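Local atomic coordinates of glycerol dehydrogenase (Schizosaccharomyces pombe, PDB entry 1TA9), a protein that oxidises glycerol to dihydroxyacetone with NAD+ in glycerol assimilation, as a zinc-containing member of the iron-containing alcohol dehydrogenase family. Residues V96-Q100 and N101-I105; V111-L114 and S115-M119; R330-H333 and G334-V337. All blocks are in the same frame, centred on the assembly; numbering follows the deposited sequence.

Contact 1 (96-105) comes first along the chain and makes the turn from strand 93-98 into helix 100-115, at the start of a beta-alpha-beta unit. Contact 2 (111-119) follows at the far end of the same helix, where the chain leaves it for strand 120-125. The two neither nest nor cross; their centres lie about 17 Å apart, and they touch where Val111 CG2 packs 3.4 Å from Trp103 CZ3. Contact 3 (330-337) comes much later, where the loop after helix 313-322 enters helix 333-347 at the zinc site. Its nearest atoms are about 11 Å from contact 1 and about 25 Å from contact 2.

Contact 1: V96-Q100 and N101-I105; sequences VLADQ and NVWNI
Val96, Ala98 and Asp99 meet Val102 and Trp103 in a strand-to-helix turn with an N-cap, the first corner of the beta-alpha-beta unit formed by strand 93-98, helix 100-115 and strand 120-125. Asp99 is the N-cap: its OD2 takes the Val102 N-H in a short, nearly straight bond of 2.7 Å, met almost along the C-O axis. That grip depends on CG lying between backbone N and carbonyl carbon (chi1 66°). OD1 of the same carboxylate accepts from a water that also donates to Asn101 OD1. Asp99 probably also helps bind NAD(+), as in a near-identical protein. Trp103 folds its indole back along the strand. Ala98 CB sits over one face of the ring, 4.0 Å from the centroid of the five-membered ring in a CH-pi contact, while Val96 O lies at the edge and Val96 CG1 reaches CH2 at 3.6 Å. Further round the helix, Gln100 OE1 takes a weak bond from Asn104 ND2, the two amide planes 14° apart. Trp103 NE1 donates to Leu124 O of strand 120-125 and Val102 packs on Val152 of strand 148-153, so the helix start packs against the parallel sheet, strand 93-98 lying between those two strands.

Contact 2: V111-L114 and S115-M119; sequences VDSL and SQNGM
Leu114 and Met119 meet across a Schellman motif that ends helix 100-115 before strand 120-125. Met119 N donates to Leu114 O at 3.0 Å, and inside it Gly118 N closes on Ser115 O, completing a type I turn from Ser115 to Gly118. Gly118 has the positive phi of the C-prime residue; a side chain there would be jammed against the preceding carbonyl oxygen. Met119 can be followed outward. Its CB rests 3.2 Å from Leu114 O, CG stays near that same oxygen, and SD then crosses Leu114 at a slant, touching CD2 at 3.7 Å and lying close to CB. The chain bends at chi3, and the Met119 side chain also packs on Ala94 and Tyr83.

One turn back, Val111 O is gripped twice by Ser115. The backbone N gives the ordinary helical bond, while OG, beside its own backbone N (chi1 -69°), donates from well above the carbonyl plane, at 3.1 Å. An alanine here would keep the backbone bond but is likely to leave Val111 O without its second donor and to open a small gap beside Val111 CG1. Gln116 N holds Asp112 O, and the extended Gln116 side chain runs back past that oxygen. Val111 and Leu114 themselves lean on Val121 of the next strand, and Ser113 OG is bonded to Tyr83 N of helix 82-86.

Asn117 reaches back over the last turn with its amide, adding a side-chain donor where the helix has run out of backbone N-H groups: ND2 meets Ser113 O at 2.7 Å, almost straight, with the oxygen only 2° out of the amide plane.

Contact 3: R330-H333 and G334-V337; sequences RLMH and GEKV. With ZN (zinc ion), chain I.
His333 and Val337 pack against each other one turn apart at the start of helix 333-347. Val337 CG2 stands over one face of the imidazole, offset toward its rim, 3.6 Å from the ring centroid in a CH-pi contact. CG of His333 lies anti to the backbone N (chi1 -179°), which lays the ring against Val337 CG2 and presents NE2 to the zinc ion at 2.2 Å. Asp232 and His315 bind the same metal, the catalytic zinc by close similarity, and a bound glycerol lies beside His333.

Glu335 turns the other way. Its extended chain runs back obliquely across Met332, and OE1 takes the Met332 N-H at 2.7 Å in an almost straight bond, the donor standing 51° above the carboxylate plane. As Met332 is the N-cap residue, the carboxylate folds back over the helix start; OE2 also makes a salt bridge to Arg224. Met332 O in turn accepts Lys336 N at 3.3 Å. Lys336 lays CG across Leu331, 3.8 Å from its CB, and then bends at chi3 so that NZ and Leu331 O share a water.

Met332 faces Phe225 and Ser228 of helix 223-245, Ser228 OG also bonding Gly334 N. On helix 313-322, Val337 packs on His315 and His318, the latter meeting the His333 ring edge-to-face, and Lys336 lies against Thr322.

Contact 1: V96-Q100 and N101-I105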
loop_
_atom_site.group_PDB
_atom_site.type_symbol
_atom_site.label_atom_id
_atom_site.label_comp_id
_atom_site.label_asym_id
_atom_site.label_seq_id
_atom_site.Cartn_x
_atom_site.Cartn_y
_atom_site.Cartn_z
ATOM N N VAL B 96 -19.306 -40.431 36.354
ATOM C CA VAL B 96 -18.116 -39.608 36.206
ATOM C C VAL B 96 -16.936 -40.562 36.089
ATOM O O VAL B 96 -16.659 -41.343 37.003
ATOM C CB VAL B 96 -17.915 -38.660 37.406
ATOM C CG1 VAL B 96 -16.612 -37.885 37.240
ATOM C CG2 VAL B 96 -19.079 -37.688 37.494
ATOM N N LEU B 97 -16.259 -40.508 34.947
ATOM C CA LEU B 97 -15.121 -41.375 34.673
ATOM C C LEU B 97 -13.811 -40.601 34.591
ATOM O O LEU B 97 -13.704 -39.632 33.841
ATOM C CB LEU B 97 -15.347 -42.113 33.353
ATOM C CG LEU B 97 -14.222 -43.024 32.861
ATOM C CD1 LEU B 97 -14.078 -44.215 33.807
ATOM C CD2 LEU B 97 -14.531 -43.494 31.451
ATOM N N ALA B 98 -12.814 -41.043 35.354
ATOM C CA ALA B 98 -11.503 -40.396 35.360
ATOM C C ALA B 98 -10.466 -41.309 36.006
ATOM O O ALA B 98 -10.799 -42.090 36.897
ATOM C CB ALA B 98 -11.575 -39.075 36.120
ATOM N N ASP B 99 -9.216 -41.226 35.555
ATOM C CA ASP B 99 -8.169 -42.050 36.150
ATOM C C ASP B 99 -7.924 -41.495 37.551
ATOM O O ASP B 99 -8.420 -40.422 37.884
ATOM C CB ASP B 99 -6.888 -42.021 35.295
ATOM C CG ASP B 99 -6.230 -40.653 35.244
ATOM O OD1 ASP B 99 -5.448 -40.417 34.296
ATOM O OD2 ASP B 99 -6.470 -39.820 36.142
ATOM N N GLN B 100 -7.164 -42.212 38.371
ATOM C CA GLN B 100 -6.924 -41.766 39.737
ATOM C C GLN B 100 -6.297 -40.381 39.836
ATOM O O GLN B 100 -6.651 -39.594 40.714
ATOM C CB GLN B 100 -6.056 -42.783 40.477
ATOM C CG GLN B 100 -6.114 -42.645 41.986
ATOM C CD GLN B 100 -7.540 -42.553 42.502
ATOM O OE1 GLN B 100 -8.091 -41.460 42.645
ATOM N NE2 GLN B 100 -8.149 -43.702 42.768
ATOM N N ASN B 101 -5.368 -40.087 38.934
ATOM C CA ASN B 101 -4.690 -38.799 38.925
ATOM C C ASN B 101 -5.691 -37.649 38.803
ATOM O O ASN B 101 -5.630 -36.677 39.558
ATOM C CB ASN B 101 -3.694 -38.747 37.763
ATOM C CG ASN B 101 -2.816 -37.512 37.799
ATOM O OD1 ASN B 101 -2.067 -37.241 36.856
ATOM N ND2 ASN B 101 -2.894 -36.759 38.889
ATOM N N VAL B 102 -6.617 -37.764 37.855
ATOM C CA VAL B 102 -7.608 -36.719 37.646
ATOM C C VAL B 102 -8.586 -36.618 38.810
ATOM O O VAL B 102 -9.075 -35.530 39.119
ATOM C CB VAL B 102 -8.378 -36.939 36.328
ATOM C CG1 VAL B 102 -9.452 -35.882 36.170
ATOM C CG2 VAL B 102 -7.410 -36.873 35.154
ATOM N N TRP B 103 -8.874 -37.744 39.460
ATOM C CA TRP B 103 -9.778 -37.718 40.606
ATOM C C TRP B 103 -9.141 -36.878 41.705
ATOM O O TRP B 103 -9.809 -36.084 42.366
ATOM C CB TRP B 103 -10.047 -39.136 41.130
ATOM C CG TRP B 103 -11.190 -39.824 40.446
ATOM C CD1 TRP B 103 -11.119 -40.888 39.595
ATOM C CD2 TRP B 103 -12.576 -39.473 40.536
ATOM N NE1 TRP B 103 -12.375 -41.222 39.145
ATOM C CE2 TRP B 103 -13.288 -40.369 39.707
ATOM C CE3 TRP B 103 -13.286 -38.486 41.235
ATOM C CZ2 TRP B 103 -14.678 -40.306 39.557
ATOM C CZ3 TRP B 103 -14.669 -38.423 41.085
ATOM C CH2 TRP B 103 -15.349 -39.329 40.251
ATOM N N ASN B 104 -7.837 -37.049 41.885
ATOM C CA ASN B 104 -7.105 -36.312 42.905
ATOM C C ASN B 104 -7.053 -34.825 42.573
ATOM O O ASN B 104 -7.204 -33.972 43.450
ATOM C CB ASN B 104 -5.675 -36.846 43.014
ATOM C CG ASN B 104 -5.622 -38.328 43.350
ATOM O OD1 ASN B 104 -4.560 -38.946 43.291
ATOM N ND2 ASN B 104 -6.765 -38.903 43.709
ATOM N N ILE B 105 -6.849 -34.527 41.293
ATOM C CA ILE B 105 -6.731 -33.152 40.819
ATOM C C ILE B 105 -8.004 -32.309 40.720
ATOM O O ILE B 105 -8.015 -31.161 41.160
ATOM C CB ILE B 105 -6.037 -33.121 39.437
ATOM C CG1 ILE B 105 -4.643 -33.742 39.542
ATOM C CG2 ILE B 105 -5.929 -31.687 38.930
ATOM C CD1 ILE B 105 -3.916 -33.830 38.216
HETATM O O HOH W 1 -3.568 -38.443 34.747
#

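Contact 2: V111-L114 and S115-M119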
loop_
_atom_site.group_PDB
_atom_site.type_symbol
_atom_site.label_atom_id
_atom_site.label_comp_id
_atom_site.label_asym_id
_atom_site.label_seq_id
_atom_site.Cartn_x
_atom_site.Cartn_y
_atom_site.Cartn_z
ATOM N N VAL B 111 -18.169 -33.847 40.858
ATOM C CA VAL B 111 -19.055 -34.694 41.647
ATOM C C VAL B 111 -19.760 -33.890 42.737
ATOM O O VAL B 111 -20.973 -33.990 42.900
ATOM C CB VAL B 111 -18.276 -35.858 42.303
ATOM C CG1 VAL B 111 -19.214 -36.709 43.156
ATOM C CG2 VAL B 111 -17.623 -36.713 41.226
ATOM N N ASP B 112 -18.996 -33.089 43.473
ATOM C CA ASP B 112 -19.561 -32.271 44.542
ATOM C C ASP B 112 -20.682 -31.366 44.048
ATOM O O ASP B 112 -21.728 -31.263 44.686
ATOM C CB ASP B 112 -18.470 -31.418 45.197
ATOM C CG ASP B 112 -17.529 -32.237 46.065
ATOM O OD1 ASP B 112 -16.538 -31.670 46.574
ATOM O OD2 ASP B 112 -17.781 -33.447 46.242
ATOM N N SER B 113 -20.461 -30.710 42.911
ATOM C CA SER B 113 -21.458 -29.810 42.340
ATOM C C SER B 113 -22.770 -30.525 42.038
ATOM O O SER B 113 -23.846 -30.041 42.386
ATOM C CB SER B 113 -20.920 -29.173 41.054
ATOM O OG SER B 113 -21.907 -28.365 40.438
ATOM N N LEU B 114 -22.676 -31.679 41.386
ATOM C CA LEU B 114 -23.860 -32.447 41.029
ATOM C C LEU B 114 -24.562 -32.998 42.268
ATOM O O LEU B 114 -25.793 -33.037 42.325
ATOM C CB LEU B 114 -23.471 -33.587 40.081
ATOM C CG LEU B 114 -22.740 -33.134 38.807
ATOM C CD1 LEU B 114 -22.431 -34.340 37.929
ATOM C CD2 LEU B 114 -23.599 -32.127 38.049
ATOM N N SER B 115 -23.776 -33.420 43.257
ATOM C CA SER B 115 -24.327 -33.962 44.499
ATOM C C SER B 115 -25.085 -32.892 45.271
ATOM O O SER B 115 -26.221 -33.104 45.690
ATOM C CB SER B 115 -23.210 -34.520 45.384
ATOM O OG SER B 115 -22.647 -35.687 44.815
ATOM N N GLN B 116 -24.445 -31.742 45.456
ATOM C CA GLN B 116 -25.049 -30.629 46.178
ATOM C C GLN B 116 -26.354 -30.195 45.526
ATOM O O GLN B 116 -27.094 -29.385 46.083
ATOM C CB GLN B 116 -24.083 -29.443 46.218
ATOM C CG GLN B 116 -22.783 -29.728 46.946
ATOM C CD GLN B 116 -21.754 -28.628 46.760
ATOM O OE1 GLN B 116 -20.641 -28.713 47.277
ATOM N NE2 GLN B 116 -22.121 -27.590 46.014
ATOM N N ASN B 117 -26.635 -30.733 44.344
ATOM C CA ASN B 117 -27.854 -30.386 43.634
ATOM C C ASN B 117 -28.841 -31.541 43.469
ATOM O O ASN B 117 -29.701 -31.513 42.585
ATOM C CB ASN B 117 -27.496 -29.778 42.281
ATOM C CG ASN B 117 -27.068 -28.331 42.402
ATOM O OD1 ASN B 117 -27.901 -27.429 42.425
ATOM N ND2 ASN B 117 -25.763 -28.103 42.508
ATOM N N GLY B 118 -28.706 -32.554 44.320
ATOM C CA GLY B 118 -29.620 -33.682 44.291
ATOM C C GLY B 118 -29.374 -34.817 43.316
ATOM O O GLY B 118 -30.238 -35.677 43.153
ATOM N N MET B 119 -28.213 -34.841 42.672
ATOM C CA MET B 119 -27.923 -35.909 41.724
ATOM C C MET B 119 -27.169 -37.075 42.341
ATOM O O MET B 119 -26.404 -36.907 43.293
ATOM C CB MET B 119 -27.109 -35.377 40.543
ATOM C CG MET B 119 -27.842 -34.388 39.665
ATOM S SD MET B 119 -26.854 -33.958 38.222
ATOM C CE MET B 119 -26.998 -35.461 37.251
#

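Contact 3: R330-H333 and G334-V337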
loop_
_atom_site.group_PDB
_atom_site.type_symbol
_atom_site.label_atom_id
_atom_site.label_comp_id
_atom_site.label_asym_id
_atom_site.label_seq_id
_atom_site.Cartn_x
_atom_site.Cartn_y
_atom_site.Cartn_z
ATOM N N ARG B 330 7.763 -41.053 23.542
ATOM C CA ARG B 330 7.863 -40.005 24.550
ATOM C C ARG B 330 7.343 -38.669 24.033
ATOM O O ARG B 330 7.169 -37.724 24.799
ATOM C CB ARG B 330 9.319 -39.865 24.995
ATOM C CG ARG B 330 9.843 -41.112 25.697
ATOM C CD ARG B 330 11.354 -41.240 25.579
ATOM N NE ARG B 330 12.053 -40.044 26.034
ATOM C CZ ARG B 330 13.367 -39.872 25.933
ATOM N NH1 ARG B 330 14.120 -40.826 25.392
ATOM N NH2 ARG B 330 13.927 -38.741 26.350
ATOM N N LEU B 331 7.089 -38.600 22.731
ATOM C CA LEU B 331 6.580 -37.378 22.114
ATOM C C LEU B 331 5.072 -37.258 22.296
ATOM O O LEU B 331 4.351 -38.253 22.230
ATOM C CB LEU B 331 6.902 -37.367 20.615
ATOM C CG LEU B 331 8.364 -37.180 20.205
ATOM C CD1 LEU B 331 8.547 -37.609 18.755
ATOM C CD2 LEU B 331 8.774 -35.719 20.389
ATOM N N MET B 332 4.598 -36.043 22.537
ATOM C CA MET B 332 3.165 -35.817 22.685
ATOM C C MET B 332 2.583 -35.679 21.285
ATOM O O MET B 332 3.304 -35.381 20.331
ATOM C CB MET B 332 2.884 -34.536 23.473
ATOM C CG MET B 332 3.229 -34.608 24.950
ATOM S SD MET B 332 2.648 -33.149 25.810
ATOM C CE MET B 332 3.107 -33.542 27.524
ATOM N N HIS B 333 1.277 -35.882 21.172
ATOM C CA HIS B 333 0.594 -35.791 19.890
ATOM C C HIS B 333 0.918 -34.528 19.094
ATOM O O HIS B 333 1.304 -34.605 17.926
ATOM C CB HIS B 333 -0.915 -35.866 20.100
ATOM C CG HIS B 333 -1.695 -35.799 18.827
ATOM N ND1 HIS B 333 -1.647 -36.795 17.876
ATOM C CD2 HIS B 333 -2.512 -34.841 18.331
ATOM C CE1 HIS B 333 -2.401 -36.454 16.847
ATOM N NE2 HIS B 333 -2.936 -35.272 17.098
ATOM N N GLY B 334 0.747 -33.370 19.727
ATOM C CA GLY B 334 1.013 -32.109 19.058
ATOM C C GLY B 334 2.456 -31.890 18.637
ATOM O O GLY B 334 2.724 -31.190 17.657
ATOM N N GLU B 335 3.394 -32.465 19.380
ATOM C CA GLU B 335 4.805 -32.315 19.053
ATOM C C GLU B 335 5.075 -33.021 17.732
ATOM O O GLU B 335 5.838 -32.535 16.899
ATOM C CB GLU B 335 5.661 -32.887 20.191
ATOM C CG GLU B 335 5.262 -32.274 21.538
ATOM C CD GLU B 335 6.012 -32.836 22.733
ATOM O OE1 GLU B 335 6.389 -34.025 22.702
ATOM O OE2 GLU B 335 6.193 -32.086 23.717
ATOM N N LYS B 336 4.429 -34.163 17.533
ATOM C CA LYS B 336 4.592 -34.910 16.296
ATOM C C LYS B 336 3.820 -34.232 15.163
ATOM O O LYS B 336 4.317 -34.125 14.044
ATOM C CB LYS B 336 4.103 -36.354 16.481
ATOM C CG LYS B 336 5.021 -37.202 17.365
ATOM C CD LYS B 336 4.473 -38.611 17.589
ATOM C CE LYS B 336 3.207 -38.598 18.435
ATOM N NZ LYS B 336 2.717 -39.977 18.737
ATOM N N VAL B 337 2.610 -33.763 15.458
ATOM C CA VAL B 337 1.787 -33.105 14.443
ATOM C C VAL B 337 2.451 -31.847 13.889
ATOM O O VAL B 337 2.356 -31.561 12.693
ATOM C CB VAL B 337 0.392 -32.729 15.001
ATOM C CG1 VAL B 337 -0.328 -31.796 14.025
ATOM C CG2 VAL B 337 -0.440 -33.987 15.204
HETATM ZN ZN ZN I . -4.450 -33.896 16.157
HETATM O O HOH W 2 4.303 -40.494 20.648
#